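Local coordinates for glycinin A3B4 subunit (Glycine max, PDB 2D5F), which probably serves as an 11S globulin seed storage protein, a two-cupin subunit that assembles into hexamers, at residues L14-P19 with G414-G419; A43-S48 with N389-V394; M68-Q73 with E440-K445. All coordinates share one frame; numbering follows the deposited sequence.

All three contacts join the N-terminal cupin domain of the chain to the C-terminal one along one interface, which they follow from its outer part inward: contact 1 lies about 16 Å from the chain centre, contact 2 about 8 Å and contact 3 about 5 Å. Centres are 12 Å apart for contacts 1 and 2, and 10 Å for contacts 2 and 3. The first segments come in numbered order along the chain; among the second, 389-394 precedes 414-419 and 440-445. Contacts 1 and 2 touch through a probable hydrogen bond from Gly419 N to Val394 O. Strands 390-395 and 438-445 are neighbours in one antiparallel sheet, so contacts 2 and 3 share a surface, on which a sheet of the first domain packs.

Contact 1: L14-P19 with G414-G419; sequences LNALEP and GELRRG
Ala16 and Leu416 touch at the outer part of the interface between the two cupin domains of this bicupin chain, where the segment leading into strand 21-24 of the first domain runs beside strand 415-417 of the second. The two paths point nearly the same way, 14° apart, yet stay well separated, with the CA atoms of Ala16 and Leu416 6.9 Å from each other. That gap is bridged by side chains. The methyl of Ala16 points at the strand, and the leucine answers with one branch: CG, anti to the backbone N, swings toward the segment, and chi2, 65°, brings CD1 against the methyl. Further round Leu416 packs on Val401, and Ala16 on Phe412, so the small apolar patch continues into the second domain.

Gly419 meets the other segment through its backbone. Its positive phi of 92° would press a side chain against the preceding carbonyl oxygen, which suits glycine at this turn after the strand. Glu18 passes alongside it, and its carboxylate goes on to a weak hydrogen bond with Gln420. The approach is loose here, Glu18 CG lying 4.1 Å from Gly419 O, whereas Ala16 CB and Leu416 CD1 close to 3.6 Å.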
ATOM      1  N   LEU B  14      32.122 -19.283 -13.489  1.00 21.15           N
ATOM      2  CA  LEU B  14      30.754 -19.367 -13.980  1.00 25.07           C
ATOM      3  C   LEU B  14      30.837 -19.982 -15.364  1.00 27.17           C
ATOM      4  O   LEU B  14      31.624 -19.538 -16.189  1.00 31.52           O
ATOM      5  CB  LEU B  14      30.118 -17.978 -14.092  1.00 28.32           C
ATOM      6  CG  LEU B  14      29.917 -17.149 -12.823  1.00 23.52           C
ATOM      7  CD1 LEU B  14      29.249 -15.826 -13.202  1.00 29.03           C
ATOM      8  CD2 LEU B  14      29.053 -17.917 -11.833  1.00 25.63           C
ATOM      9  N   ASN B  15      30.035 -21.005 -15.621  1.00 32.56           N
ATOM     10  CA  ASN B  15      30.041 -21.641 -16.932  1.00 29.68           C
ATOM     11  C   ASN B  15      28.804 -21.307 -17.756  1.00 30.56           C
ATOM     12  O   ASN B  15      27.719 -21.084 -17.215  1.00 32.49           O
ATOM     13  CB  ASN B  15      30.131 -23.160 -16.778  1.00 29.96           C
ATOM     14  CG  ASN B  15      31.549 -23.642 -16.538  1.00 26.45           C
ATOM     15  OD1 ASN B  15      31.757 -24.658 -15.891  1.00 32.44           O
ATOM     16  ND2 ASN B  15      32.529 -22.920 -17.078  1.00 31.42           N
ATOM     17  N   ALA B  16      28.987 -21.262 -19.070  1.00 27.94           N
ATOM     18  CA  ALA B  16      27.887 -21.018 -19.990  1.00 32.18           C
ATOM     19  C   ALA B  16      27.227 -22.389 -20.016  1.00 30.81           C
ATOM     20  O   ALA B  16      27.873 -23.371 -20.376  1.00 32.05           O
ATOM     21  CB  ALA B  16      28.427 -20.660 -21.359  1.00 33.88           C
ATOM     22  N   LEU B  17      25.955 -22.459 -19.634  1.00 26.81           N
ATOM     23  CA  LEU B  17      25.247 -23.731 -19.557  1.00 19.60           C
ATOM     24  C   LEU B  17      24.218 -24.016 -20.647  1.00 21.98           C
ATOM     25  O   LEU B  17      23.557 -23.107 -21.152  1.00 22.98           O
ATOM     26  CB  LEU B  17      24.548 -23.828 -18.199  1.00 25.46           C
ATOM     27  CG  LEU B  17      25.386 -23.521 -16.953  1.00 32.51           C
ATOM     28  CD1 LEU B  17      24.478 -23.393 -15.744  1.00 29.30           C
ATOM     29  CD2 LEU B  17      26.415 -24.619 -16.741  1.00 27.50           C
ATOM     30  N   GLU B  18      24.081 -25.299 -20.980  1.00 19.57           N
ATOM     31  CA  GLU B  18      23.123 -25.769 -21.978  1.00 19.72           C
ATOM     32  C   GLU B  18      22.273 -26.854 -21.337  1.00 19.36           C
ATOM     33  O   GLU B  18      22.636 -27.392 -20.301  1.00 24.71           O
ATOM     34  CB  GLU B  18      23.853 -26.311 -23.208  1.00 19.52           C
ATOM     35  CG  GLU B  18      24.402 -25.203 -24.088  1.00 27.76           C
ATOM     36  CD  GLU B  18      25.273 -25.711 -25.213  1.00 31.18           C
ATOM     37  OE1 GLU B  18      24.839 -26.616 -25.958  1.00 37.94           O
ATOM     38  OE2 GLU B  18      26.392 -25.191 -25.356  1.00 38.34           O
ATOM     39  N   PRO B  19      21.126 -27.197 -21.948  1.00 24.29           N
ATOM     40  CA  PRO B  19      20.246 -28.228 -21.388  1.00 26.18           C
ATOM     41  C   PRO B  19      20.934 -29.544 -21.039  1.00 26.95           C
ATOM     42  O   PRO B  19      21.788 -30.020 -21.783  1.00 26.61           O
ATOM     43  CB  PRO B  19      19.187 -28.395 -22.473  1.00 23.12           C
ATOM     44  CG  PRO B  19      19.110 -27.019 -23.066  1.00 24.46           C
ATOM     45  CD  PRO B  19      20.568 -26.662 -23.200  1.00 20.90           C
ATOM     46  N   GLY B 414      34.425 -14.993 -21.793  1.00 31.31           N
ATOM     47  CA  GLY B 414      34.463 -15.771 -23.013  1.00 32.50           C
ATOM     48  C   GLY B 414      33.309 -15.473 -23.935  1.00 26.82           C
ATOM     49  O   GLY B 414      32.549 -14.536 -23.716  1.00 28.50           O
ATOM     50  N   GLU B 415      33.194 -16.278 -24.981  1.00 33.23           N
ATOM     51  CA  GLU B 415      32.135 -16.121 -25.958  1.00 35.93           C
ATOM     52  C   GLU B 415      30.871 -16.744 -25.397  1.00 37.11           C
ATOM     53  O   GLU B 415      30.930 -17.737 -24.677  1.00 33.85           O
ATOM     54  CB  GLU B 415      32.508 -16.836 -27.261  1.00 42.21           C
ATOM     55  CG  GLU B 415      33.840 -16.414 -27.857  1.00 48.17           C
ATOM     56  CD  GLU B 415      33.861 -14.952 -28.246  1.00 47.33           C
ATOM     57  OE1 GLU B 415      33.045 -14.549 -29.101  1.00 49.23           O
ATOM     58  OE2 GLU B 415      34.692 -14.205 -27.692  1.00 61.68           O
ATOM     59  N   LEU B 416      29.733 -16.152 -25.732  1.00 30.25           N
ATOM     60  CA  LEU B 416      28.440 -16.654 -25.299  1.00 27.80           C
ATOM     61  C   LEU B 416      27.590 -16.609 -26.563  1.00 27.34           C
ATOM     62  O   LEU B 416      27.530 -15.573 -27.230  1.00 29.08           O
ATOM     63  CB  LEU B 416      27.844 -15.745 -24.218  1.00 27.04           C
ATOM     64  CG  LEU B 416      26.704 -16.335 -23.382  1.00 22.81           C
ATOM     65  CD1 LEU B 416      27.236 -17.503 -22.576  1.00 21.77           C
ATOM     66  CD2 LEU B 416      26.128 -15.266 -22.454  1.00 18.63           C
ATOM     67  N   ARG B 417      26.955 -17.724 -26.911  1.00 22.96           N
ATOM     68  CA  ARG B 417      26.148 -17.760 -28.123  1.00 23.42           C
ATOM     69  C   ARG B 417      24.754 -18.339 -27.938  1.00 25.02           C
ATOM     70  O   ARG B 417      24.396 -18.840 -26.866  1.00 24.50           O
ATOM     71  CB  ARG B 417      26.868 -18.546 -29.226  1.00 26.90           C
ATOM     72  CG  ARG B 417      26.988 -20.034 -28.960  1.00 33.48           C
ATOM     73  CD  ARG B 417      28.232 -20.346 -28.172  1.00 46.31           C
ATOM     74  NE  ARG B 417      29.442 -20.209 -28.977  1.00 50.70           N
ATOM     75  CZ  ARG B 417      30.670 -20.216 -28.464  1.00 53.60           C
ATOM     76  NH1 ARG B 417      30.829 -20.347 -27.154  1.00 50.05           N
ATOM     77  NH2 ARG B 417      31.731 -20.101 -29.255  1.00 24.51           N
ATOM     78  N   ARG B 418      23.980 -18.276 -29.012  1.00 23.11           N
ATOM     79  CA  ARG B 418      22.614 -18.762 -29.009  1.00 26.07           C
ATOM     80  C   ARG B 418      22.428 -20.098 -28.296  1.00 27.19           C
ATOM     81  O   ARG B 418      23.160 -21.060 -28.542  1.00 24.17           O
ATOM     82  CB  ARG B 418      22.100 -18.876 -30.443  1.00 26.97           C
ATOM     83  CG  ARG B 418      20.671 -19.376 -30.530  1.00 30.51           C
ATOM     84  CD  ARG B 418      20.201 -19.490 -31.961  1.00 30.28           C
ATOM     85  NE  ARG B 418      18.815 -19.945 -32.016  1.00 46.41           N
ATOM     86  CZ  ARG B 418      18.195 -20.330 -33.126  1.00 60.97           C
ATOM     87  NH1 ARG B 418      16.930 -20.730 -33.076  1.00 60.43           N
ATOM     88  NH2 ARG B 418      18.842 -20.321 -34.288  1.00 66.11           N
ATOM     89  N   GLY B 419      21.441 -20.137 -27.405  1.00 19.19           N
ATOM     90  CA  GLY B 419      21.133 -21.350 -26.673  1.00 14.84           C
ATOM     91  C   GLY B 419      21.832 -21.514 -25.342  1.00 18.65           C
ATOM     92  O   GLY B 419      21.498 -22.413 -24.576  1.00 22.09           O
TER

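Contact 2: A43-S48 with N389-V394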
ATOM      1  N   ALA B  43      21.548 -18.591  -8.037  1.00 23.71           N
ATOM      2  CA  ALA B  43      20.464 -17.756  -8.550  1.00 24.50           C
ATOM      3  C   ALA B  43      19.095 -18.144  -7.997  1.00 18.96           C
ATOM      4  O   ALA B  43      18.165 -17.339  -8.011  1.00 22.37           O
ATOM      5  CB  ALA B  43      20.447 -17.814 -10.068  1.00 20.91           C
ATOM      6  N   GLY B  44      18.976 -19.375  -7.510  1.00 21.73           N
ATOM      7  CA  GLY B  44      17.714 -19.832  -6.952  1.00 17.62           C
ATOM      8  C   GLY B  44      16.644 -20.023  -8.012  1.00 22.48           C
ATOM      9  O   GLY B  44      15.473 -19.692  -7.797  1.00 18.33           O
ATOM     10  N   VAL B  45      17.046 -20.566  -9.159  1.00 15.91           N
ATOM     11  CA  VAL B  45      16.126 -20.795 -10.269  1.00 17.67           C
ATOM     12  C   VAL B  45      16.662 -21.922 -11.144  1.00 20.69           C
ATOM     13  O   VAL B  45      17.754 -22.444 -10.917  1.00 23.55           O
ATOM     14  CB  VAL B  45      16.032 -19.560 -11.205  1.00 25.49           C
ATOM     15  CG1 VAL B  45      15.674 -18.298 -10.424  1.00 17.29           C
ATOM     16  CG2 VAL B  45      17.373 -19.373 -11.937  1.00 19.26           C
ATOM     17  N   THR B  46      15.870 -22.300 -12.137  1.00 23.11           N
ATOM     18  CA  THR B  46      16.297 -23.278 -13.123  1.00 23.46           C
ATOM     19  C   THR B  46      15.580 -22.878 -14.402  1.00 24.43           C
ATOM     20  O   THR B  46      14.704 -22.009 -14.376  1.00 23.05           O
ATOM     21  CB  THR B  46      15.990 -24.747 -12.738  1.00 24.84           C
ATOM     22  OG1 THR B  46      16.758 -25.604 -13.593  1.00 26.66           O
ATOM     23  CG2 THR B  46      14.529 -25.085 -12.907  1.00 26.45           C
ATOM     24  N   VAL B  47      15.957 -23.481 -15.522  1.00 23.02           N
ATOM     25  CA  VAL B  47      15.360 -23.123 -16.796  1.00 21.35           C
ATOM     26  C   VAL B  47      14.896 -24.338 -17.583  1.00 20.10           C
ATOM     27  O   VAL B  47      15.485 -25.415 -17.496  1.00 22.17           O
ATOM     28  CB  VAL B  47      16.367 -22.313 -17.657  1.00 26.82           C
ATOM     29  CG1 VAL B  47      15.723 -21.892 -18.971  1.00 24.71           C
ATOM     30  CG2 VAL B  47      16.852 -21.089 -16.877  1.00 26.36           C
ATOM     31  N   SER B  48      13.838 -24.144 -18.359  1.00 22.59           N
ATOM     32  CA  SER B  48      13.266 -25.204 -19.174  1.00 26.48           C
ATOM     33  C   SER B  48      12.942 -24.676 -20.572  1.00 27.37           C
ATOM     34  O   SER B  48      12.286 -23.648 -20.715  1.00 33.67           O
ATOM     35  CB  SER B  48      11.996 -25.721 -18.501  1.00 24.73           C
ATOM     36  OG  SER B  48      11.278 -26.592 -19.349  1.00 46.94           O
ATOM     37  N   ASN B 389      19.522 -11.176  -8.791  1.00 17.46           N
ATOM     38  CA  ASN B 389      20.396 -12.088  -9.502  1.00 17.45           C
ATOM     39  C   ASN B 389      19.831 -12.043 -10.916  1.00 19.75           C
ATOM     40  O   ASN B 389      18.664 -11.685 -11.109  1.00 19.93           O
ATOM     41  CB  ASN B 389      20.284 -13.517  -8.962  1.00 18.88           C
ATOM     42  CG  ASN B 389      21.062 -13.722  -7.691  1.00 20.03           C
ATOM     43  OD1 ASN B 389      22.170 -13.213  -7.547  1.00 16.42           O
ATOM     44  ND2 ASN B 389      20.499 -14.492  -6.766  1.00 17.98           N
ATOM     45  N   SER B 390      20.635 -12.413 -11.903  1.00 16.96           N
ATOM     46  CA  SER B 390      20.170 -12.381 -13.283  1.00 21.56           C
ATOM     47  C   SER B 390      20.566 -13.644 -14.016  1.00 15.47           C
ATOM     48  O   SER B 390      21.541 -14.300 -13.651  1.00 21.87           O
ATOM     49  CB  SER B 390      20.773 -11.183 -14.019  1.00 18.54           C
ATOM     50  OG  SER B 390      20.348  -9.967 -13.445  1.00 30.43           O
ATOM     51  N   VAL B 391      19.800 -13.983 -15.046  1.00 16.56           N
ATOM     52  CA  VAL B 391      20.098 -15.158 -15.862  1.00 17.28           C
ATOM     53  C   VAL B 391      19.935 -14.775 -17.329  1.00 19.39           C
ATOM     54  O   VAL B 391      18.833 -14.446 -17.789  1.00 16.73           O
ATOM     55  CB  VAL B 391      19.159 -16.339 -15.545  1.00 22.14           C
ATOM     56  CG1 VAL B 391      19.625 -17.581 -16.303  1.00 19.58           C
ATOM     57  CG2 VAL B 391      19.140 -16.603 -14.043  1.00 19.09           C
ATOM     58  N   ILE B 392      21.045 -14.802 -18.052  1.00 17.86           N
ATOM     59  CA  ILE B 392      21.048 -14.461 -19.461  1.00 17.35           C
ATOM     60  C   ILE B 392      20.851 -15.698 -20.320  1.00 16.42           C
ATOM     61  O   ILE B 392      21.443 -16.744 -20.062  1.00 19.28           O
ATOM     62  CB  ILE B 392      22.394 -13.831 -19.881  1.00 18.86           C
ATOM     63  CG1 ILE B 392      22.595 -12.490 -19.178  1.00 17.46           C
ATOM     64  CG2 ILE B 392      22.427 -13.636 -21.391  1.00 19.18           C
ATOM     65  CD1 ILE B 392      23.995 -11.935 -19.341  1.00 22.92           C
ATOM     66  N   TYR B 393      19.992 -15.585 -21.325  1.00 16.84           N
ATOM     67  CA  TYR B 393      19.787 -16.676 -22.269  1.00 21.33           C
ATOM     68  C   TYR B 393      19.958 -16.018 -23.634  1.00 22.95           C
ATOM     69  O   TYR B 393      19.217 -15.098 -23.978  1.00 20.29           O
ATOM     70  CB  TYR B 393      18.385 -17.283 -22.173  1.00 20.88           C
ATOM     71  CG  TYR B 393      18.156 -18.332 -23.244  1.00 18.41           C
ATOM     72  CD1 TYR B 393      18.648 -19.629 -23.094  1.00 20.75           C
ATOM     73  CD2 TYR B 393      17.538 -17.999 -24.453  1.00 24.92           C
ATOM     74  CE1 TYR B 393      18.537 -20.571 -24.127  1.00 27.35           C
ATOM     75  CE2 TYR B 393      17.421 -18.931 -25.494  1.00 27.65           C
ATOM     76  CZ  TYR B 393      17.929 -20.216 -25.320  1.00 28.98           C
ATOM     77  OH  TYR B 393      17.849 -21.131 -26.347  1.00 26.21           O
ATOM     78  N   VAL B 394      20.946 -16.467 -24.401  1.00 19.51           N
ATOM     79  CA  VAL B 394      21.184 -15.877 -25.713  1.00 23.18           C
ATOM     80  C   VAL B 394      20.183 -16.417 -26.717  1.00 20.66           C
ATOM     81  O   VAL B 394      20.062 -17.624 -26.901  1.00 23.54           O
ATOM     82  CB  VAL B 394      22.622 -16.151 -26.197  1.00 19.99           C
ATOM     83  CG1 VAL B 394      22.848 -15.511 -27.577  1.00 18.96           C
ATOM     84  CG2 VAL B 394      23.609 -15.578 -25.187  1.00 20.15           C
TER
HETATM   85  O   HOH W   1      17.647 -15.075  -6.855  1.00 22.25           O
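The amide nitrogen ND2 of Asn389 is held by two acceptors: a water at 2.9 Å and the carbonyl oxygen of Gln155 on a neighbouring subunit. The water in turn donates to the carbonyl oxygen of Ala43, 2.6 Å from the water oxygen, and so ties the end of helix 38-43 in the first cupin domain to the residue just before strand 390-395 in the second. On the other end of the amide, Asn389 OD1 accepts from the backbone N of Gln426, so both ends are engaged and the rotation of the group is fixed. Asn389 ND2 also packs near Ala43, 3.7 Å from its CA.

Beyond this polar end the contact turns apolar. Past Gly44, which leaves the helix with positive phi, Val45 sends CG2 across to CG2 of Val391 at 3.9 Å; the two valines pass side by side, heading opposite ways. The methyl of Ala43 rests more loosely on the same Val391 CG2. Leu421 extends the packing, touching both Val391 and Val47. Every touching residue is buried, and between these two segments the polar link is one water and an amide engaged at both ends; the same asparagine probably helps to fasten the adjoining subunit.

Contact 3: M68-Q73 with E440-K445; sequences MIIVVQ and EYVVFK
The ring of Phe444 fills the hollow between Met68 and Ile70, two side chains that project from the same face of strand 68-73. It is met from two sides. At one edge the sulfur of Met68 lies in the ring plane, a Met-aromatic contact in which Met68 SD comes within 3.9 Å of Phe444 CD2. Met68 CG stands anti to the backbone N (chi1 177°), which lays it against the CD2-CE2 side of the ring. Farther round, Phe444 CE2 comes 3.6 Å from the carbonyl oxygen of Met68, while its CZ rests 4.0 Å from CG2 of Ile70; both of these approach the ring obliquely.

The two strands belong to sheets of different cupin domains, packed face to face across the middle of the bicupin chain. They run antiparallel at 173°, but their axes are 9.5 Å apart, too far for backbone pairing, and interleaved side chains occupy the layer between.

Replacing Phe444 with an alanine is likely to open a gap between Met68 and Ile70, leaving the sulfur without its aromatic partner and the thioether less restrained on that side.

Beside the ring the next bump is Ile70, which reaches tip to tip toward Val442. Its CG1 arm stands anti to the backbone N (chi1 -177°) and drives CD1 into the fork of the valine, 3.8 Å from Val442 CB and 4.0 Å from Val442 CG2. Tyr371 flanks Ile70, and Leu146 lies against Phe444.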
ATOM      1  N   MET B  68       8.491 -17.308 -15.873  1.00 19.13           N
ATOM      2  CA  MET B  68       8.503 -16.205 -16.820  1.00 14.36           C
ATOM      3  C   MET B  68       9.030 -16.855 -18.089  1.00 15.88           C
ATOM      4  O   MET B  68      10.140 -17.372 -18.110  1.00 17.60           O
ATOM      5  CB  MET B  68       9.427 -15.085 -16.375  1.00 17.79           C
ATOM      6  CG  MET B  68       9.500 -13.968 -17.399  1.00 24.89           C
ATOM      7  SD  MET B  68      10.319 -12.517 -16.762  1.00 23.43           S
ATOM      8  CE  MET B  68       8.902 -11.577 -16.254  1.00 26.52           C
ATOM      9  N   ILE B  69       8.217 -16.841 -19.137  1.00 18.66           N
ATOM     10  CA  ILE B  69       8.580 -17.480 -20.391  1.00 22.60           C
ATOM     11  C   ILE B  69       8.734 -16.502 -21.548  1.00 20.99           C
ATOM     12  O   ILE B  69       7.953 -15.561 -21.690  1.00 23.76           O
ATOM     13  CB  ILE B  69       7.501 -18.498 -20.790  1.00 15.51           C
ATOM     14  CG1 ILE B  69       7.168 -19.391 -19.594  1.00 22.95           C
ATOM     15  CG2 ILE B  69       7.974 -19.342 -21.966  1.00 22.31           C
ATOM     16  CD1 ILE B  69       5.917 -20.221 -19.788  1.00 18.52           C
ATOM     17  N   ILE B  70       9.758 -16.714 -22.364  1.00 19.36           N
ATOM     18  CA  ILE B  70       9.941 -15.882 -23.538  1.00 19.95           C
ATOM     19  C   ILE B  70       9.802 -16.810 -24.738  1.00 18.87           C
ATOM     20  O   ILE B  70      10.441 -17.859 -24.802  1.00 20.67           O
ATOM     21  CB  ILE B  70      11.319 -15.171 -23.579  1.00 21.44           C
ATOM     22  CG1 ILE B  70      11.371 -14.275 -24.824  1.00 24.95           C
ATOM     23  CG2 ILE B  70      12.457 -16.181 -23.579  1.00 25.46           C
ATOM     24  CD1 ILE B  70      12.561 -13.353 -24.891  1.00 22.52           C
ATOM     25  N   VAL B  71       8.921 -16.441 -25.658  1.00 21.80           N
ATOM     26  CA  VAL B  71       8.691 -17.227 -26.859  1.00 24.26           C
ATOM     27  C   VAL B  71       9.718 -16.763 -27.867  1.00 20.77           C
ATOM     28  O   VAL B  71       9.679 -15.614 -28.299  1.00 23.59           O
ATOM     29  CB  VAL B  71       7.286 -16.974 -27.441  1.00 21.64           C
ATOM     30  CG1 VAL B  71       7.070 -17.839 -28.666  1.00 23.04           C
ATOM     31  CG2 VAL B  71       6.230 -17.261 -26.397  1.00 22.94           C
ATOM     32  N   VAL B  72      10.640 -17.644 -28.241  1.00 25.22           N
ATOM     33  CA  VAL B  72      11.671 -17.269 -29.194  1.00 27.84           C
ATOM     34  C   VAL B  72      11.375 -17.706 -30.627  1.00 33.03           C
ATOM     35  O   VAL B  72      12.118 -17.359 -31.539  1.00 32.21           O
ATOM     36  CB  VAL B  72      13.060 -17.813 -28.770  1.00 30.09           C
ATOM     37  CG1 VAL B  72      13.409 -17.307 -27.367  1.00 31.01           C
ATOM     38  CG2 VAL B  72      13.075 -19.333 -28.819  1.00 22.65           C
ATOM     39  N   GLN B  73      10.291 -18.451 -30.835  1.00 28.44           N
ATOM     40  CA  GLN B  73       9.944 -18.896 -32.184  1.00 28.69           C
ATOM     41  C   GLN B  73       8.507 -19.388 -32.302  1.00 28.29           C
ATOM     42  O   GLN B  73       8.018 -20.123 -31.442  1.00 25.78           O
ATOM     43  CB  GLN B  73      10.877 -20.026 -32.644  1.00 28.39           C
ATOM     44  CG  GLN B  73      10.710 -20.392 -34.122  1.00 29.83           C
ATOM     45  CD  GLN B  73      11.501 -21.629 -34.531  1.00 33.82           C
ATOM     46  OE1 GLN B  73      10.970 -22.743 -34.568  1.00 33.22           O
ATOM     47  NE2 GLN B  73      12.777 -21.437 -34.828  1.00 33.53           N
ATOM     48  N   GLU B 440      21.971 -11.085 -29.334  1.00 23.91           N
ATOM     49  CA  GLU B 440      20.655 -10.796 -28.775  1.00 26.47           C
ATOM     50  C   GLU B 440      20.402 -11.756 -27.626  1.00 24.22           C
ATOM     51  O   GLU B 440      20.724 -12.941 -27.717  1.00 21.60           O
ATOM     52  CB  GLU B 440      19.539 -10.999 -29.802  1.00 22.90           C
ATOM     53  CG  GLU B 440      19.636 -10.167 -31.053  1.00 30.29           C
ATOM     54  CD  GLU B 440      18.335 -10.168 -31.829  1.00 26.36           C
ATOM     55  OE1 GLU B 440      18.350  -9.766 -33.005  1.00 33.28           O
ATOM     56  OE2 GLU B 440      17.292 -10.556 -31.258  1.00 32.39           O
ATOM     57  N   TYR B 441      19.808 -11.250 -26.555  1.00 18.04           N
ATOM     58  CA  TYR B 441      19.506 -12.104 -25.427  1.00 18.97           C
ATOM     59  C   TYR B 441      18.467 -11.501 -24.495  1.00 21.15           C
ATOM     60  O   TYR B 441      18.219 -10.294 -24.500  1.00 20.96           O
ATOM     61  CB  TYR B 441      20.780 -12.405 -24.626  1.00 18.20           C
ATOM     62  CG  TYR B 441      21.433 -11.195 -23.994  1.00 22.17           C
ATOM     63  CD1 TYR B 441      22.402 -10.457 -24.675  1.00 17.52           C
ATOM     64  CD2 TYR B 441      21.090 -10.795 -22.702  1.00 19.29           C
ATOM     65  CE1 TYR B 441      23.018  -9.354 -24.082  1.00 18.89           C
ATOM     66  CE2 TYR B 441      21.698  -9.698 -22.100  1.00 19.16           C
ATOM     67  CZ  TYR B 441      22.659  -8.983 -22.789  1.00 19.37           C
ATOM     68  OH  TYR B 441      23.265  -7.916 -22.169  1.00 17.83           O
ATOM     69  N   VAL B 442      17.841 -12.367 -23.712  1.00 20.60           N
ATOM     70  CA  VAL B 442      16.876 -11.919 -22.727  1.00 20.73           C
ATOM     71  C   VAL B 442      17.608 -12.124 -21.411  1.00 22.41           C
ATOM     72  O   VAL B 442      18.493 -12.981 -21.316  1.00 21.62           O
ATOM     73  CB  VAL B 442      15.586 -12.777 -22.726  1.00 16.10           C
ATOM     74  CG1 VAL B 442      15.918 -14.242 -22.446  1.00 18.86           C
ATOM     75  CG2 VAL B 442      14.623 -12.253 -21.666  1.00 22.53           C
ATOM     76  N   VAL B 443      17.269 -11.327 -20.408  1.00 24.51           N
ATOM     77  CA  VAL B 443      17.892 -11.469 -19.103  1.00 26.59           C
ATOM     78  C   VAL B 443      16.784 -11.509 -18.088  1.00 20.33           C
ATOM     79  O   VAL B 443      16.055 -10.534 -17.935  1.00 25.12           O
ATOM     80  CB  VAL B 443      18.771 -10.276 -18.708  1.00 27.68           C
ATOM     81  CG1 VAL B 443      19.584 -10.631 -17.467  1.00 23.53           C
ATOM     82  CG2 VAL B 443      19.656  -9.886 -19.830  1.00 38.34           C
ATOM     83  N   PHE B 444      16.648 -12.633 -17.401  1.00 22.52           N
ATOM     84  CA  PHE B 444      15.630 -12.745 -16.376  1.00 20.60           C
ATOM     85  C   PHE B 444      16.255 -12.221 -15.082  1.00 17.75           C
ATOM     86  O   PHE B 444      17.413 -12.510 -14.789  1.00 19.54           O
ATOM     87  CB  PHE B 444      15.208 -14.202 -16.203  1.00 22.16           C
ATOM     88  CG  PHE B 444      14.689 -14.850 -17.464  1.00 16.68           C
ATOM     89  CD1 PHE B 444      15.503 -15.701 -18.209  1.00 14.69           C
ATOM     90  CD2 PHE B 444      13.376 -14.639 -17.881  1.00 19.73           C
ATOM     91  CE1 PHE B 444      15.016 -16.340 -19.351  1.00 21.80           C
ATOM     92  CE2 PHE B 444      12.875 -15.273 -19.027  1.00 25.78           C
ATOM     93  CZ  PHE B 444      13.695 -16.125 -19.762  1.00 19.73           C
ATOM     94  N   LYS B 445      15.509 -11.434 -14.318  1.00 18.40           N
ATOM     95  CA  LYS B 445      16.027 -10.906 -13.057  1.00 15.87           C
ATOM     96  C   LYS B 445      15.019 -11.227 -11.959  1.00 14.96           C
ATOM     97  O   LYS B 445      13.812 -11.030 -12.136  1.00 15.01           O
ATOM     98  CB  LYS B 445      16.270  -9.397 -13.167  1.00 17.82           C
ATOM     99  CG  LYS B 445      17.243  -9.042 -14.294  1.00 21.81           C
ATOM    100  CD  LYS B 445      17.613  -7.569 -14.310  1.00 16.59           C
ATOM    101  CE  LYS B 445      18.524  -7.259 -15.490  1.00 15.91           C
ATOM    102  NZ  LYS B 445      18.908  -5.825 -15.508  1.00 17.94           N
TER